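Local coordinates for protein acyl-coenzyme A thioesterase PaaI (Escherichia coli, PDB 2FS2) that hydrolyses coenzyme A thioesters in phenylacetate degradation, with a preference for ring-hydroxylated phenylacetyl-CoA substrates, at residues D17-A20 with K21-I25; A61-A64 with F65-C69; M39-T42 with A43-N47. All coordinates share one frame; numbering follows the deposited sequence.

Contact 1 of 3, residues D17-A20 with K21-I25; sequences DACA and KALGI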
loop_
_atom_site.group_PDB
_atom_site.type_symbol
_atom_site.label_atom_id
_atom_site.label_comp_id
_atom_site.label_asym_id
_atom_site.label_seq_id
_atom_site.Cartn_x
_atom_site.Cartn_y
_atom_site.Cartn_z
ATOM N N ASP B 17 -15.600 -23.728 2.724
ATOM C CA ASP B 17 -15.522 -22.258 2.719
ATOM C C ASP B 17 -16.901 -21.660 2.765
ATOM O O ASP B 17 -17.469 -21.404 1.703
ATOM C CB ASP B 17 -14.905 -21.824 1.396
ATOM C CG ASP B 17 -14.340 -20.421 1.421
ATOM O OD1 ASP B 17 -14.895 -19.510 2.099
ATOM O OD2 ASP B 17 -13.350 -20.146 0.694
ATOM N N ALA B 18 -17.446 -21.404 3.953
ATOM C CA ALA B 18 -18.816 -20.837 4.003
ATOM C C ALA B 18 -18.929 -19.371 3.575
ATOM O O ALA B 18 -19.983 -19.009 3.051
ATOM C CB ALA B 18 -19.520 -21.046 5.388
ATOM N N CYS B 19 -17.901 -18.543 3.792
ATOM C CA CYS B 19 -17.943 -17.187 3.248
ATOM C C CYS B 19 -18.102 -17.173 1.708
ATOM O O CYS B 19 -18.948 -16.418 1.188
ATOM C CB CYS B 19 -16.716 -16.387 3.678
ATOM S SG CYS B 19 -16.272 -14.958 2.575
ATOM N N ALA B 20 -17.303 -18.015 0.998
ATOM C CA ALA B 20 -17.335 -18.142 -0.478
ATOM C C ALA B 20 -18.671 -18.615 -0.914
ATOM O O ALA B 20 -19.279 -18.011 -1.789
ATOM C CB ALA B 20 -16.284 -19.095 -0.999
ATOM N N LYS B 21 -19.145 -19.701 -0.305
ATOM C CA LYS B 21 -20.503 -20.153 -0.629
ATOM C C LYS B 21 -21.617 -19.096 -0.307
ATOM O O LYS B 21 -22.488 -18.858 -1.159
ATOM C CB LYS B 21 -20.807 -21.565 -0.090
ATOM C CG LYS B 21 -19.710 -22.624 -0.392
ATOM C CD LYS B 21 -20.246 -24.030 0.016
ATOM C CE LYS B 21 -19.132 -25.121 0.234
ATOM N NZ LYS B 21 -18.839 -25.339 1.736
ATOM N N ALA B 22 -21.533 -18.389 0.828
ATOM C CA ALA B 22 -22.526 -17.354 1.184
ATOM C C ALA B 22 -22.528 -16.218 0.191
ATOM O O ALA B 22 -23.578 -15.630 -0.073
ATOM C CB ALA B 22 -22.254 -16.770 2.570
ATOM N N LEU B 23 -21.350 -15.856 -0.318
ATOM C CA LEU B 23 -21.304 -14.805 -1.312
ATOM C C LEU B 23 -21.507 -15.276 -2.782
ATOM O O LEU B 23 -21.466 -14.405 -3.671
ATOM C CB LEU B 23 -19.990 -14.085 -1.221
ATOM C CG LEU B 23 -19.863 -13.215 0.003
ATOM C CD1 LEU B 23 -18.326 -13.156 0.244
ATOM C CD2 LEU B 23 -20.366 -11.854 -0.307
ATOM N N GLY B 24 -21.732 -16.601 -3.007
ATOM C CA GLY B 24 -21.878 -17.185 -4.319
ATOM C C GLY B 24 -20.596 -17.218 -5.148
ATOM O O GLY B 24 -20.638 -17.125 -6.363
ATOM N N ILE B 25 -19.433 -17.308 -4.514
ATOM C CA ILE B 25 -18.194 -17.387 -5.277
ATOM C C ILE B 25 -18.030 -18.796 -5.848
ATOM O O ILE B 25 -18.222 -19.777 -5.134
ATOM C CB ILE B 25 -16.968 -16.893 -4.388
ATOM C CG1 ILE B 25 -17.278 -15.518 -3.939
ATOM C CG2 ILE B 25 -15.685 -16.791 -5.147
ATOM C CD1 ILE B 25 -16.263 -14.883 -3.108
#

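Contact 2 of 3, residues A61-A64 with F65-C69; sequences ADTA and FAYAC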
loop_
_atom_site.group_PDB
_atom_site.type_symbol
_atom_site.label_atom_id
_atom_site.label_comp_id
_atom_site.label_asym_id
_atom_site.label_seq_id
_atom_site.Cartn_x
_atom_site.Cartn_y
_atom_site.Cartn_z
ATOM N N ALA B 61 -11.615 -10.520 -3.722
ATOM C CA ALA B 61 -10.210 -10.489 -4.086
ATOM C C ALA B 61 -9.410 -11.440 -3.155
ATOM O O ALA B 61 -8.506 -12.134 -3.592
ATOM C CB ALA B 61 -9.643 -9.004 -4.022
ATOM N N ASP B 62 -9.827 -11.534 -1.931
ATOM C CA ASP B 62 -9.123 -12.212 -0.865
ATOM C C ASP B 62 -9.389 -13.664 -1.050
ATOM O O ASP B 62 -8.571 -14.502 -0.689
ATOM C CB ASP B 62 -9.746 -11.750 0.467
ATOM C CG ASP B 62 -9.022 -12.300 1.715
ATOM O OD1 ASP B 62 -7.761 -12.527 1.686
ATOM O OD2 ASP B 62 -9.622 -12.489 2.801
ATOM N N THR B 63 -10.529 -13.986 -1.649
ATOM C CA THR B 63 -10.780 -15.377 -1.977
ATOM C C THR B 63 -9.900 -15.855 -3.144
ATOM O O THR B 63 -9.362 -16.978 -3.086
ATOM C CB THR B 63 -12.266 -15.557 -2.337
ATOM O OG1 THR B 63 -13.069 -15.218 -1.204
ATOM C CG2 THR B 63 -12.596 -16.977 -2.550
ATOM N N ALA B 64 -9.780 -15.096 -4.257
ATOM C CA ALA B 64 -8.892 -15.520 -5.303
ATOM C C ALA B 64 -7.468 -15.583 -4.746
ATOM O O ALA B 64 -6.677 -16.428 -5.104
ATOM C CB ALA B 64 -8.915 -14.492 -6.560
ATOM N N PHE B 65 -7.136 -14.615 -3.919
ATOM C CA PHE B 65 -5.825 -14.635 -3.290
ATOM C C PHE B 65 -5.538 -15.960 -2.402
ATOM O O PHE B 65 -4.463 -16.554 -2.506
ATOM C CB PHE B 65 -5.772 -13.358 -2.448
ATOM C CG PHE B 65 -4.528 -13.206 -1.648
ATOM C CD1 PHE B 65 -3.307 -13.537 -2.165
ATOM C CD2 PHE B 65 -4.570 -12.600 -0.427
ATOM C CE1 PHE B 65 -2.092 -13.405 -1.368
ATOM C CE2 PHE B 65 -3.338 -12.404 0.335
ATOM C CZ PHE B 65 -2.136 -12.875 -0.149
ATOM N N ALA B 66 -6.452 -16.310 -1.497
ATOM C CA ALA B 66 -6.334 -17.505 -0.660
ATOM C C ALA B 66 -6.168 -18.716 -1.582
ATOM O O ALA B 66 -5.293 -19.561 -1.332
ATOM C CB ALA B 66 -7.607 -17.691 0.334
ATOM N N TYR B 67 -6.926 -18.786 -2.700
ATOM C CA TYR B 67 -6.808 -19.967 -3.564
ATOM C C TYR B 67 -5.453 -20.045 -4.247
ATOM O O TYR B 67 -4.803 -21.087 -4.232
ATOM C CB TYR B 67 -8.021 -20.089 -4.553
ATOM C CG TYR B 67 -9.216 -20.556 -3.746
ATOM C CD1 TYR B 67 -9.918 -19.699 -2.947
ATOM C CD2 TYR B 67 -9.539 -21.901 -3.680
ATOM C CE1 TYR B 67 -10.964 -20.130 -2.146
ATOM C CE2 TYR B 67 -10.608 -22.372 -2.900
ATOM C CZ TYR B 67 -11.334 -21.476 -2.135
ATOM O OH TYR B 67 -12.362 -21.963 -1.339
ATOM N N ALA B 68 -5.015 -18.936 -4.836
ATOM C CA ALA B 68 -3.788 -18.919 -5.541
ATOM C C ALA B 68 -2.615 -19.224 -4.553
ATOM O O ALA B 68 -1.732 -19.996 -4.892
ATOM C CB ALA B 68 -3.578 -17.512 -6.231
ATOM N N CYS B 69 -2.604 -18.635 -3.359
ATOM C CA CYS B 69 -1.447 -18.841 -2.521
ATOM C C CYS B 69 -1.494 -20.137 -1.685
ATOM O O CYS B 69 -0.523 -20.453 -0.947
ATOM C CB CYS B 69 -1.198 -17.672 -1.591
ATOM S SG CYS B 69 -2.239 -17.477 -0.167
#

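Contact 3 of 3, residues M39-T42 with A43-N47; sequences MTVT and AQMLN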
loop_
_atom_site.group_PDB
_atom_site.type_symbol
_atom_site.label_atom_id
_atom_site.label_comp_id
_atom_site.label_asym_id
_atom_site.label_seq_id
_atom_site.Cartn_x
_atom_site.Cartn_y
_atom_site.Cartn_z
HETATM N N MSE B 39 -18.269 -14.148 -9.213
HETATM C CA MSE B 39 -19.354 -13.845 -8.290
HETATM C C MSE B 39 -20.293 -12.879 -8.979
HETATM O O MSE B 39 -19.857 -12.003 -9.701
HETATM C CB MSE B 39 -18.765 -13.157 -7.040
HETATM C CG MSE B 39 -19.814 -12.504 -6.162
HETATM SE SE MSE B 39 -18.908 -11.482 -4.715
HETATM C CE MSE B 39 -18.889 -12.868 -3.527
ATOM N N THR B 40 -21.569 -13.001 -8.717
ATOM C CA THR B 40 -22.538 -12.047 -9.238
ATOM C C THR B 40 -22.930 -11.087 -8.118
ATOM O O THR B 40 -23.094 -11.480 -6.979
ATOM C CB THR B 40 -23.710 -12.858 -9.837
ATOM O OG1 THR B 40 -23.177 -13.636 -10.960
ATOM C CG2 THR B 40 -24.851 -11.943 -10.440
ATOM N N VAL B 41 -22.968 -9.797 -8.412
ATOM C CA VAL B 41 -23.413 -8.792 -7.441
ATOM C C VAL B 41 -24.964 -8.850 -7.424
ATOM O O VAL B 41 -25.591 -8.648 -8.472
ATOM C CB VAL B 41 -22.976 -7.445 -7.947
ATOM C CG1 VAL B 41 -23.523 -6.330 -7.048
ATOM C CG2 VAL B 41 -21.419 -7.436 -8.123
ATOM N N THR B 42 -25.511 -9.258 -6.274
ATOM C CA THR B 42 -26.911 -9.215 -5.869
ATOM C C THR B 42 -27.238 -7.919 -5.109
ATOM O O THR B 42 -26.324 -7.216 -4.587
ATOM C CB THR B 42 -27.142 -10.358 -4.897
ATOM O OG1 THR B 42 -26.248 -10.202 -3.779
ATOM C CG2 THR B 42 -26.737 -11.665 -5.507
ATOM N N ALA B 43 -28.533 -7.607 -4.987
ATOM C CA ALA B 43 -28.970 -6.325 -4.356
ATOM C C ALA B 43 -28.553 -6.166 -2.859
ATOM O O ALA B 43 -28.166 -5.063 -2.397
ATOM C CB ALA B 43 -30.477 -6.107 -4.539
ATOM N N GLN B 44 -28.614 -7.280 -2.141
ATOM C CA GLN B 44 -28.109 -7.432 -0.791
ATOM C C GLN B 44 -26.690 -6.861 -0.588
ATOM O O GLN B 44 -26.302 -6.517 0.526
ATOM C CB GLN B 44 -28.095 -8.933 -0.451
ATOM C CG GLN B 44 -29.419 -9.709 -0.697
ATOM C CD GLN B 44 -29.604 -10.255 -2.131
ATOM O OE1 GLN B 44 -30.082 -9.536 -3.035
ATOM N NE2 GLN B 44 -29.246 -11.534 -2.333
HETATM N N MSE B 45 -25.891 -6.735 -1.625
HETATM C CA MSE B 45 -24.498 -6.293 -1.366
HETATM C C MSE B 45 -24.225 -4.807 -1.578
HETATM O O MSE B 45 -23.086 -4.350 -1.375
HETATM C CB MSE B 45 -23.468 -7.101 -2.179
HETATM C CG MSE B 45 -23.964 -8.458 -2.624
HETATM SE SE MSE B 45 -22.561 -9.486 -3.520
HETATM C CE MSE B 45 -21.447 -8.019 -4.075
ATOM N N LEU B 46 -25.269 -4.077 -1.978
ATOM C CA LEU B 46 -25.188 -2.654 -2.373
ATOM C C LEU B 46 -25.233 -1.589 -1.236
ATOM O O LEU B 46 -25.979 -1.706 -0.278
ATOM C CB LEU B 46 -26.319 -2.348 -3.382
ATOM C CG LEU B 46 -26.494 -3.179 -4.655
ATOM C CD1 LEU B 46 -27.760 -2.636 -5.424
ATOM C CD2 LEU B 46 -25.238 -3.156 -5.562
ATOM N N ASN B 47 -24.435 -0.540 -1.398
ATOM C CA ASN B 47 -24.470 0.671 -0.583
ATOM C C ASN B 47 -25.511 1.681 -1.108
ATOM O O ASN B 47 -26.336 1.340 -1.976
ATOM C CB ASN B 47 -23.123 1.338 -0.695
ATOM C CG ASN B 47 -22.817 1.749 -2.127
ATOM O OD1 ASN B 47 -23.727 2.091 -2.935
ATOM N ND2 ASN B 47 -21.541 1.687 -2.474
#

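Contact 1 of 3, residues D17-A20 with K21-I25
Cys19 and Leu23 meet on one flank of a short helix, 18-22, which carries a capping bond at its start and a Schellman motif at its end. Cys19 SG swings to the side away from its own backbone N (chi1 157°), which leans it obliquely toward the next turn, where it touches Leu23 CD1 at 3.6 Å. The leucine reaches back to meet it, its CB, CG and CD1 passing over the carbonyl oxygen of Cys19, while Leu23 N donates to that same oxygen. Round the helix from this pair, the CB of Ile25 is directed back at the helix and comes 4.1 Å from Ala20 CB, a hydrophobic contact across the Schellman turn. Gly24 adopts a positive phi of 70° that lets the chain turn back: Ile25 N donates to Ala20 O over 2.8 Å, and inside it Gly24 N donates to Lys21 O over 3.0 Å.

At the other end Asp17 is the N-cap. Its OD1 accepts from Ala20 N at 3.0 Å, with the donor lying above the carboxylate, 59° out of its plane. The second oxygen, OD2, is bound by Tyr67 OH of helix 54-70, so the group is gripped from two directions and its rotation is largely fixed. Leu23 and Ile25, just past the helix, pack on helix 54-70 and strand 34-40, joining the N-terminal region to the core of the hot-dog fold; Cys19 instead packs on His53 of a second subunit. Lys21 runs in the reverse direction, its amine reaching Glu15 O, and on the way its CG passes 3.3 Å from Asp17 O, the oxygen that also accepts from Lys21 N.

Contact 2 of 3, residues A61-A64 with F65-C69
Thr63 and Tyr67 lie side by side one turn apart on helix 54-70, the long central helix around which the antiparallel sheet of a hot-dog fold curls. The methyl CG2 of Thr63 touches the ring at CE1, 3.6 Å away, both side chains pointing the same way. Tyr67, its hydroxyl taken by Asp17, is buried against Ala10, Met13 and Tyr14 of helix 2-15, while Thr63 OG1 turns back to Ser59 O.

The tight side of the helix combines three alanines, Ala61, Ala64 and Ala68, with the Phe65 ring. Ala64 meets Ala97 and Ala99 of strand 94-101, and Ala61 and Phe65 share Ile113 of strand 108-116; the small side chains of the alanines are consistent with close packing on the strands. Backbone i to i+4 bonds continue through the segment, among them Phe65 N to Ala61 O at 2.9 Å and Ala68 N to Ala64 O at 3.0 Å.

Asp62 and Ala66 form the looser side, where both are partly exposed and Asp62 packs on Gly54 of a second subunit. The aspartate CG stands trans to its own N (chi1 -175°), which carries OD1 to the edge of the Phe65 ring, 3.8 Å from CD2, with the carboxylate and ring planes 41° apart. Aromatic edge hydrogens carry a slight positive charge, so this approach is probably mildly favourable. It is too long and too weakly polar to stand in for a hydrogen bond, which implies that the ring borders the carboxylate without tying it down.

Contact 3 of 3, residues M39-T42 with A43-N47
The flat carboxamide of Gln44 turns one side toward Thr42: CB of the threonine lies well off the amide plane, 3.5 Å from NE2 and 3.6 Å from OE1, so both ends of the group are about equally near. The hydroxyl OG1 of Thr42 stands a little farther from NE2, at 3.6 Å. Gln44 reaches this position because its chain folds at chi2 (86°), bringing the amide back over the residue two places earlier.

This turn comes just past the end of strand 34-40, where the chain, after Val41 and Thr42, passes into a single 3-10 turn, 43-45. Met45 N donates to Thr42 O over 3.0 Å, coming from well above the carbonyl plane, and Leu46 N follows with a bond to Ala43 O. Thr42 OG1 sits between its own N and carbonyl carbon (chi1 58°), which places it 3.1 Å from Met45 CG, a close approach across the turn.

Met45, a selenomethionine in this crystal, fills the inner side. Its chain runs at about a right angle to Val41, ending with CE 4.0 Å from Val41 CG1, while the same valine methyl touches Leu46 CD2. The selenium of Met45 is 4.3 Å from that of Met39, also a selenomethionine, and the two form a loosely packed apolar pair.

Around this turn, Met39 pairs by backbone bonds with Leu95 of strand 94-101, and Val41 with Gly92 and Asp93 just before it. Toward helix 54-70, Met39 packs on Leu60 and Met45 on Gln56, and a backbone bond joins Met45 to His53, just ahead of that helix.

In the fold
All three contacts are local; contact 2 is part of helix 54-70 and the other two border it, and they differ in depth. Contact 2 lies about 3 Å from the centre of the chain, between centres, and is mostly buried; contact 1 and contact 3, about 11 and 17 Å out, are partly exposed. Contact 1 is dominated by capping at the two ends of a short helix, contact 2 by repeated helical bonds and small apolar residues, and contact 3 by a tight turn with packed methionine (here selenomethionine) side chains. Contact 1 reaches contact 2 through a polar side-chain bond and contact 3 through apolar packing. Contacts 2 and 3 do not meet, their nearest atoms being about 7 Å apart.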